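Local coordinates for tellurite resistance protein of COG3793 (Nostoc punctiforme, PDB 2OU3) that probably takes part in tellurite resistance as a TerB-family protein, and binds zinc and 1H-indole-3-carbaldehyde, at residues L111-R120 with V133-Y141; S10-F18 with G56-A64. All blocks are in the same frame, centred on the assembly; numbering follows the deposited sequence.

Contact 1 (L111-R120 with V133-Y141); sequences LHEKEKAKIR and VDQLEQLYY. With ZN (zinc ion), chain C.
Arg120 links two consecutive helices of the all-helical TerB-family fold, 113-126 and 130-154, whose segments run at 133° to each other, and meets two carboxylates of the second in a salt-bridge network. Its NH1 and NH2 grip Glu137 end-on, NH1 to OE2 at 2.8 Å and NH2 to OE1 at 3.2 Å. Both carboxylate oxygens lie near the guanidinium plane, yet they are met from above their own plane, the two flat groups standing 81° apart. NH2 also bonds Asp134 OD1 at 2.7 Å, nearly along the C-O axis of that oxygen. Within its own helix, NH1 donates to Lys116 O, which takes Arg120 N from the opposite face of its carbonyl plane. NE forms a salt bridge with Glu130, at the start of the second helix.

Lys116 runs extended past the Glu137 carboxylate and donates a hydrogen bond from NZ to Tyr141 OH (3.1 Å).

Apolar packing surrounds these bonds. With chi1 at -178°, Val133 turns CG1 away from its own backbone N and over the centre of one guanidinium face, 3.7 Å from Arg120 CZ; CG1 also touches Ile119 CG2 at 4.1 Å. Leu111 CD1 packs against the Tyr140 ring (CD2, 4.5 Å) and that of Tyr141. Tyr140 also meets Trp103 of helix 94-106 edge-to-face.

On another side of helix 113-126, Glu115 OE2 binds zinc at 2.0 Å, with Glu50, Ser105, Asp108 and two waters completing the site. Five bonds from three nitrogens fix the rotation of the Arg120 guanidinium, whose charge would be expected to favour ionised Asp134 and buried Glu137.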
# COMPACT_ATOMS: atom_id res chain seq x y z
N LEU A 111 -0.91 -7.20 -19.49
CA LEU A 111 0.40 -7.52 -20.10
C LEU A 111 0.26 -8.25 -21.43
O LEU A 111 -0.34 -9.30 -21.52
CB LEU A 111 1.25 -8.37 -19.16
CG LEU A 111 1.50 -7.79 -17.76
CD1 LEU A 111 2.17 -8.82 -16.88
CD2 LEU A 111 2.31 -6.53 -17.88
N HIS A 112 0.87 -7.68 -22.47
CA HIS A 112 0.90 -8.27 -23.79
C HIS A 112 2.05 -9.28 -23.86
O HIS A 112 2.88 -9.32 -22.94
CB HIS A 112 1.08 -7.15 -24.83
CG HIS A 112 0.31 -5.90 -24.53
N GLU A 113 2.11 -10.09 -24.92
CA GLU A 113 3.24 -11.01 -25.12
C GLU A 113 4.57 -10.29 -25.22
O GLU A 113 5.59 -10.80 -24.75
CB GLU A 113 3.05 -11.91 -26.35
CG GLU A 113 2.14 -13.12 -26.13
CD GLU A 113 2.45 -13.90 -24.85
OE1 GLU A 113 3.60 -14.40 -24.68
OE2 GLU A 113 1.52 -14.02 -24.01
N LYS A 114 4.57 -9.12 -25.84
CA LYS A 114 5.76 -8.27 -25.89
C LYS A 114 6.31 -8.00 -24.49
O LYS A 114 7.51 -8.19 -24.22
CB LYS A 114 5.45 -6.93 -26.56
CG LYS A 114 5.58 -6.88 -28.08
CD LYS A 114 5.40 -5.43 -28.56
CE LYS A 114 5.70 -5.24 -30.04
NZ LYS A 114 5.81 -3.79 -30.39
N GLU A 115 5.43 -7.55 -23.59
CA GLU A 115 5.85 -7.18 -22.25
C GLU A 115 6.28 -8.42 -21.47
O GLU A 115 7.22 -8.38 -20.69
CB GLU A 115 4.74 -6.39 -21.51
CG GLU A 115 4.60 -4.92 -21.94
CD GLU A 115 3.38 -4.26 -21.35
OE1 GLU A 115 2.29 -4.85 -21.44
OE2 GLU A 115 3.50 -3.14 -20.79
N LYS A 116 5.61 -9.54 -21.69
CA LYS A 116 6.06 -10.78 -21.06
C LYS A 116 7.45 -11.22 -21.55
O LYS A 116 8.29 -11.73 -20.77
CB LYS A 116 4.99 -11.87 -21.23
CG LYS A 116 3.73 -11.54 -20.43
CD LYS A 116 2.68 -12.61 -20.52
CE LYS A 116 1.38 -12.14 -19.85
NZ LYS A 116 0.47 -13.26 -19.51
N ALA A 117 7.70 -11.00 -22.84
CA ALA A 117 9.02 -11.27 -23.45
C ALA A 117 10.14 -10.37 -22.87
O ALA A 117 11.22 -10.86 -22.50
CB ALA A 117 8.94 -11.11 -24.96
N LYS A 118 9.86 -9.07 -22.79
CA LYS A 118 10.75 -8.10 -22.12
C LYS A 118 11.13 -8.50 -20.72
O LYS A 118 12.33 -8.47 -20.33
CB LYS A 118 10.05 -6.74 -22.02
CG LYS A 118 9.84 -6.03 -23.38
CD LYS A 118 9.58 -4.50 -23.26
CE LYS A 118 8.56 -4.11 -22.21
NZ LYS A 118 8.19 -2.65 -22.29
N ILE A 119 10.12 -8.85 -19.92
CA ILE A 119 10.33 -9.16 -18.52
C ILE A 119 11.25 -10.35 -18.39
O ILE A 119 12.10 -10.38 -17.50
CB ILE A 119 9.00 -9.46 -17.76
CG1 ILE A 119 8.21 -8.17 -17.51
CG2 ILE A 119 9.27 -10.14 -16.43
CD1 ILE A 119 6.70 -8.40 -17.41
N ARG A 120 11.11 -11.32 -19.30
CA ARG A 120 11.95 -12.51 -19.23
C ARG A 120 13.38 -12.17 -19.64
O ARG A 120 14.32 -12.70 -19.06
CB ARG A 120 11.33 -13.66 -20.05
CG ARG A 120 10.34 -14.43 -19.17
CD ARG A 120 9.31 -15.27 -19.87
NE ARG A 120 8.30 -15.73 -18.90
CZ ARG A 120 7.33 -14.97 -18.41
NH1 ARG A 120 7.21 -13.69 -18.77
NH2 ARG A 120 6.48 -15.50 -17.56
N VAL A 133 10.24 -16.19 -12.30
CA VAL A 133 9.51 -15.23 -13.14
C VAL A 133 8.00 -15.59 -13.23
O VAL A 133 7.14 -14.73 -13.00
CB VAL A 133 10.08 -15.13 -14.57
CG1 VAL A 133 9.27 -14.05 -15.36
CG2 VAL A 133 11.58 -14.81 -14.53
N ASP A 134 7.70 -16.84 -13.59
CA ASP A 134 6.30 -17.30 -13.68
C ASP A 134 5.55 -17.09 -12.36
O ASP A 134 4.40 -16.66 -12.35
CB ASP A 134 6.23 -18.76 -14.17
CG ASP A 134 6.57 -18.88 -15.64
OD1 ASP A 134 6.40 -17.88 -16.32
OD2 ASP A 134 7.09 -19.91 -16.11
N GLN A 135 6.21 -17.35 -11.24
CA GLN A 135 5.61 -17.13 -9.93
C GLN A 135 5.34 -15.67 -9.62
O GLN A 135 4.30 -15.34 -9.03
CB GLN A 135 6.46 -17.77 -8.82
CG GLN A 135 6.33 -19.30 -8.79
CD GLN A 135 7.37 -19.96 -7.92
OE1 GLN A 135 7.83 -19.37 -6.96
NE2 GLN A 135 7.74 -21.20 -8.25
N LEU A 136 6.26 -14.80 -10.06
CA LEU A 136 6.12 -13.37 -9.82
C LEU A 136 4.97 -12.82 -10.66
O LEU A 136 4.19 -12.00 -10.17
CB LEU A 136 7.42 -12.65 -10.16
CG LEU A 136 8.54 -12.88 -9.15
CD1 LEU A 136 9.85 -12.35 -9.72
CD2 LEU A 136 8.21 -12.26 -7.77
N GLU A 137 4.86 -13.27 -11.91
CA GLU A 137 3.72 -12.87 -12.75
C GLU A 137 2.40 -13.32 -12.14
O GLU A 137 1.43 -12.56 -12.11
CB GLU A 137 3.82 -13.42 -14.16
CG GLU A 137 4.99 -12.87 -14.92
CD GLU A 137 4.82 -12.89 -16.43
OE1 GLU A 137 3.96 -13.64 -16.93
OE2 GLU A 137 5.56 -12.13 -17.11
N GLN A 138 2.37 -14.54 -11.64
CA GLN A 138 1.18 -15.07 -11.01
C GLN A 138 0.81 -14.27 -9.78
O GLN A 138 -0.37 -13.98 -9.57
CB GLN A 138 1.36 -16.54 -10.63
CG GLN A 138 0.16 -17.16 -9.96
CD GLN A 138 0.39 -18.63 -9.63
OE1 GLN A 138 1.19 -18.97 -8.75
NE2 GLN A 138 -0.31 -19.51 -10.35
N LEU A 139 1.81 -13.94 -8.97
CA LEU A 139 1.60 -13.12 -7.80
C LEU A 139 0.96 -11.76 -8.18
O LEU A 139 -0.03 -11.35 -7.57
CB LEU A 139 2.90 -12.92 -7.08
CG LEU A 139 2.82 -12.06 -5.81
CD1 LEU A 139 2.02 -12.77 -4.72
CD2 LEU A 139 4.22 -11.73 -5.36
N TYR A 140 1.52 -11.09 -9.19
CA TYR A 140 0.90 -9.90 -9.77
C TYR A 140 -0.59 -10.14 -10.08
O TYR A 140 -1.48 -9.35 -9.68
CB TYR A 140 1.63 -9.45 -11.05
CG TYR A 140 0.73 -8.56 -11.85
CD1 TYR A 140 0.47 -7.28 -11.41
CD2 TYR A 140 0.03 -9.03 -12.94
CE1 TYR A 140 -0.41 -6.48 -12.05
CE2 TYR A 140 -0.88 -8.20 -13.61
CZ TYR A 140 -1.09 -6.94 -13.14
OH TYR A 140 -1.97 -6.09 -13.74
N TYR A 141 -0.90 -11.19 -10.83
CA TYR A 141 -2.31 -11.37 -11.25
C TYR A 141 -3.21 -11.53 -10.04
O TYR A 141 -4.31 -11.00 -10.02
CB TYR A 141 -2.50 -12.53 -12.22
CG TYR A 141 -2.06 -12.19 -13.63
CD1 TYR A 141 -2.77 -11.28 -14.41
CD2 TYR A 141 -0.93 -12.80 -14.19
CE1 TYR A 141 -2.35 -10.97 -15.71
CE2 TYR A 141 -0.51 -12.50 -15.47
CZ TYR A 141 -1.21 -11.59 -16.22
OH TYR A 141 -0.78 -11.33 -17.49
ZN ZN C . 2.15 -1.78 -20.30
O HOH W 1 0.39 -3.03 -20.73
O HOH W 2 2.22 -0.85 -22.39

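Contact 2 (S10-F18 with G56-A64); sequences SSWIINWFF and GFCASWGVA. With I3A (1H-indole-3-carbaldehyde), chain E.
Segments 10-18 and 56-64 meet with their helical parts, 10-18 and 56-60, running at 130° to each other and their axes 11.3 Å apart at closest approach. The backbones come nearest at Ser10 and Trp61, where the CA atoms are 5.4 Å apart; just beyond, Gly62 leaves helical geometry with positive phi. Here Ser10 OG donates to Trp61 O at 2.8 Å, from above the carbonyl plane. Ile14 CD1 lies 4.0 Å from Trp61 CB, over the rim of one indole face.

Further along, Phe17, Phe18, Phe57 and Trp61 form an aromatic cluster that continues into the pocket of 1H-indole-3-carbaldehyde in this all-helical TerB-family protein. Phe57, with CG opposite its backbone N (chi1 -179°), sends its ring edge-on to the face of Phe17 in a T-shaped pair, planes at 86°, with Phe57 CE1 over the centre of the Phe17 ring; it also meets Trp12 of the second subunit. Phe18 directs its edge to the same Trp61 face as Ile14, offset from the centre, while its CZ touches Phe57 CZ at 3.6 Å. The ligand lies over one face of Phe18, whose opposite face carries Phe17 CB. Trp61 CZ3 approaches the ligand aldehyde carbon C3' to 3.3 Å, and the ligand is also hydrogen-bonded to Ser29 OG and Asp96 OD2.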
# COMPACT_ATOMS: atom_id res chain seq x y z
N SER A 10 6.37 6.70 6.45
CA SER A 10 7.32 6.08 5.55
C SER A 10 7.73 4.68 6.02
O SER A 10 7.84 3.78 5.20
CB SER A 10 8.54 6.99 5.35
OG SER A 10 8.13 8.14 4.62
N SER A 11 7.98 4.51 7.30
CA SER A 11 8.32 3.20 7.84
C SER A 11 7.18 2.20 7.60
O SER A 11 7.41 1.04 7.25
CB SER A 11 8.55 3.28 9.35
OG SER A 11 9.64 4.10 9.66
N TRP A 12 5.94 2.67 7.82
CA TRP A 12 4.78 1.80 7.71
C TRP A 12 4.63 1.33 6.28
O TRP A 12 4.51 0.14 6.02
CB TRP A 12 3.49 2.51 8.18
CG TRP A 12 2.29 1.58 8.21
CD1 TRP A 12 1.81 0.95 9.30
CD2 TRP A 12 1.45 1.20 7.14
NE1 TRP A 12 0.74 0.19 8.98
CE2 TRP A 12 0.50 0.30 7.65
CE3 TRP A 12 1.42 1.51 5.79
CZ2 TRP A 12 -0.50 -0.27 6.87
CZ3 TRP A 12 0.44 0.95 5.02
CH2 TRP A 12 -0.49 0.04 5.55
N ILE A 13 4.67 2.27 5.33
CA ILE A 13 4.44 1.93 3.94
C ILE A 13 5.60 1.11 3.34
O ILE A 13 5.38 0.20 2.52
CB ILE A 13 4.14 3.22 3.11
CG1 ILE A 13 3.33 2.89 1.86
CG2 ILE A 13 5.42 4.00 2.78
CD1 ILE A 13 2.18 1.90 2.09
N ILE A 14 6.83 1.43 3.74
CA ILE A 14 7.98 0.64 3.30
C ILE A 14 7.86 -0.77 3.83
O ILE A 14 8.03 -1.75 3.09
CB ILE A 14 9.29 1.28 3.75
CG1 ILE A 14 9.61 2.46 2.87
CG2 ILE A 14 10.41 0.26 3.69
CD1 ILE A 14 9.99 2.07 1.39
N ASN A 15 7.49 -0.90 5.10
CA ASN A 15 7.25 -2.24 5.66
C ASN A 15 6.09 -2.97 4.96
O ASN A 15 6.15 -4.19 4.69
CB ASN A 15 7.06 -2.20 7.17
CG ASN A 15 6.85 -3.56 7.75
OD1 ASN A 15 5.70 -4.01 7.93
ND2 ASN A 15 7.94 -4.27 8.00
N TRP A 16 5.02 -2.23 4.66
CA TRP A 16 3.86 -2.80 4.04
C TRP A 16 4.22 -3.45 2.69
O TRP A 16 3.86 -4.61 2.44
CB TRP A 16 2.75 -1.76 3.86
CG TRP A 16 1.57 -2.31 3.14
CD1 TRP A 16 1.26 -2.15 1.80
CD2 TRP A 16 0.57 -3.19 3.67
NE1 TRP A 16 0.12 -2.84 1.50
CE2 TRP A 16 -0.32 -3.49 2.62
CE3 TRP A 16 0.33 -3.74 4.93
CZ2 TRP A 16 -1.42 -4.33 2.79
CZ3 TRP A 16 -0.76 -4.56 5.10
CH2 TRP A 16 -1.64 -4.83 4.05
N PHE A 17 4.90 -2.72 1.82
CA PHE A 17 5.14 -3.23 0.48
C PHE A 17 6.36 -4.14 0.39
O PHE A 17 6.41 -5.03 -0.47
CB PHE A 17 5.33 -2.07 -0.49
CG PHE A 17 4.04 -1.41 -0.89
CD1 PHE A 17 3.09 -2.11 -1.61
CD2 PHE A 17 3.78 -0.09 -0.55
CE1 PHE A 17 1.91 -1.50 -2.01
CE2 PHE A 17 2.58 0.53 -0.96
CZ PHE A 17 1.66 -0.18 -1.67
N PHE A 18 7.38 -3.88 1.19
CA PHE A 18 8.66 -4.59 1.00
C PHE A 18 9.10 -5.46 2.18
O PHE A 18 10.05 -6.24 2.01
CB PHE A 18 9.76 -3.61 0.61
CG PHE A 18 9.38 -2.73 -0.55
CD1 PHE A 18 9.28 -3.26 -1.82
CD2 PHE A 18 8.97 -1.41 -0.33
CE1 PHE A 18 8.87 -2.47 -2.88
CE2 PHE A 18 8.58 -0.59 -1.39
CZ PHE A 18 8.50 -1.13 -2.66
N GLY A 56 4.44 7.67 -8.96
CA GLY A 56 3.47 7.77 -7.87
C GLY A 56 3.76 6.75 -6.77
O GLY A 56 3.66 7.04 -5.58
N PHE A 57 4.15 5.54 -7.18
CA PHE A 57 4.50 4.47 -6.26
C PHE A 57 5.72 4.94 -5.46
O PHE A 57 5.69 4.92 -4.24
CB PHE A 57 4.77 3.22 -7.08
CG PHE A 57 5.14 2.01 -6.29
CD1 PHE A 57 4.55 1.71 -5.07
CD2 PHE A 57 6.06 1.11 -6.84
CE1 PHE A 57 4.88 0.56 -4.38
CE2 PHE A 57 6.40 -0.05 -6.14
CZ PHE A 57 5.82 -0.32 -4.93
N CYS A 58 6.71 5.50 -6.15
CA CYS A 58 7.92 5.95 -5.49
C CYS A 58 7.62 7.12 -4.55
O CYS A 58 8.06 7.13 -3.39
CB CYS A 58 8.99 6.32 -6.53
SG CYS A 58 10.55 6.89 -5.81
N ALA A 59 6.82 8.08 -5.00
CA ALA A 59 6.47 9.24 -4.17
C ALA A 59 5.77 8.83 -2.88
O ALA A 59 5.98 9.48 -1.84
CB ALA A 59 5.59 10.22 -4.94
N SER A 60 4.94 7.78 -2.95
CA SER A 60 4.16 7.35 -1.80
C SER A 60 5.05 6.96 -0.66
O SER A 60 4.60 7.00 0.46
CB SER A 60 3.23 6.18 -2.12
OG SER A 60 3.93 4.98 -2.26
N TRP A 61 6.29 6.53 -0.91
CA TRP A 61 7.19 6.12 0.19
C TRP A 61 7.72 7.30 0.98
O TRP A 61 8.42 7.13 1.98
CB TRP A 61 8.40 5.32 -0.26
CG TRP A 61 8.09 4.30 -1.30
CD1 TRP A 61 6.93 3.62 -1.45
CD2 TRP A 61 8.95 3.86 -2.36
NE1 TRP A 61 7.00 2.79 -2.54
CE2 TRP A 61 8.24 2.90 -3.10
CE3 TRP A 61 10.27 4.16 -2.73
CZ2 TRP A 61 8.79 2.27 -4.22
CZ3 TRP A 61 10.81 3.54 -3.83
CH2 TRP A 61 10.07 2.61 -4.57
N GLY A 62 7.44 8.50 0.52
CA GLY A 62 7.90 9.73 1.20
C GLY A 62 9.34 10.11 0.93
O GLY A 62 9.96 10.88 1.70
N VAL A 63 9.88 9.60 -0.18
CA VAL A 63 11.23 10.01 -0.66
C VAL A 63 11.37 11.53 -0.78
O VAL A 63 10.38 12.26 -0.96
CB VAL A 63 11.63 9.36 -2.00
CG1 VAL A 63 11.68 7.87 -1.86
CG2 VAL A 63 10.71 9.81 -3.19
N ALA A 64 12.60 12.02 -0.61
CA ALA A 64 12.92 13.42 -0.86
C ALA A 64 12.49 13.80 -2.26
O ALA A 64 12.52 12.96 -3.15
CB ALA A 64 14.46 13.68 -0.67
O I3A E . 13.39 2.15 -1.80
C3' I3A E . 12.52 1.31 -2.04
C3 I3A E . 12.95 -0.10 -2.21
C2 I3A E . 12.09 -1.14 -2.42
N I3A E . 12.85 -2.29 -2.49
C8 I3A E . 14.16 -2.03 -2.34
C9 I3A E . 14.33 -0.58 -2.14
C4 I3A E . 15.60 -0.03 -1.92
C5 I3A E . 16.70 -0.86 -1.94
C6 I3A E . 16.56 -2.25 -2.12
C7 I3A E . 15.31 -2.81 -2.32

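Along the chain the two contacts come in series: contact 2 joins helix 4-18 to the end of helix 48-60 and the turn after it, and contact 1 later pairs helix 113-126 with helix 130-154. Their centres lie 24 Å apart on opposite sides of the chain's centre, and their nearest atoms stay about 9 Å apart. Helix 94-106 touches side chains of both. Each contact contributes to a different site, contact 1 to a zinc ion and contact 2 to the indole aldehyde; helix 48-60 also carries the zinc ligand Glu50. Both reach the second subunit, so the two parts of the fold share in the dimer interface.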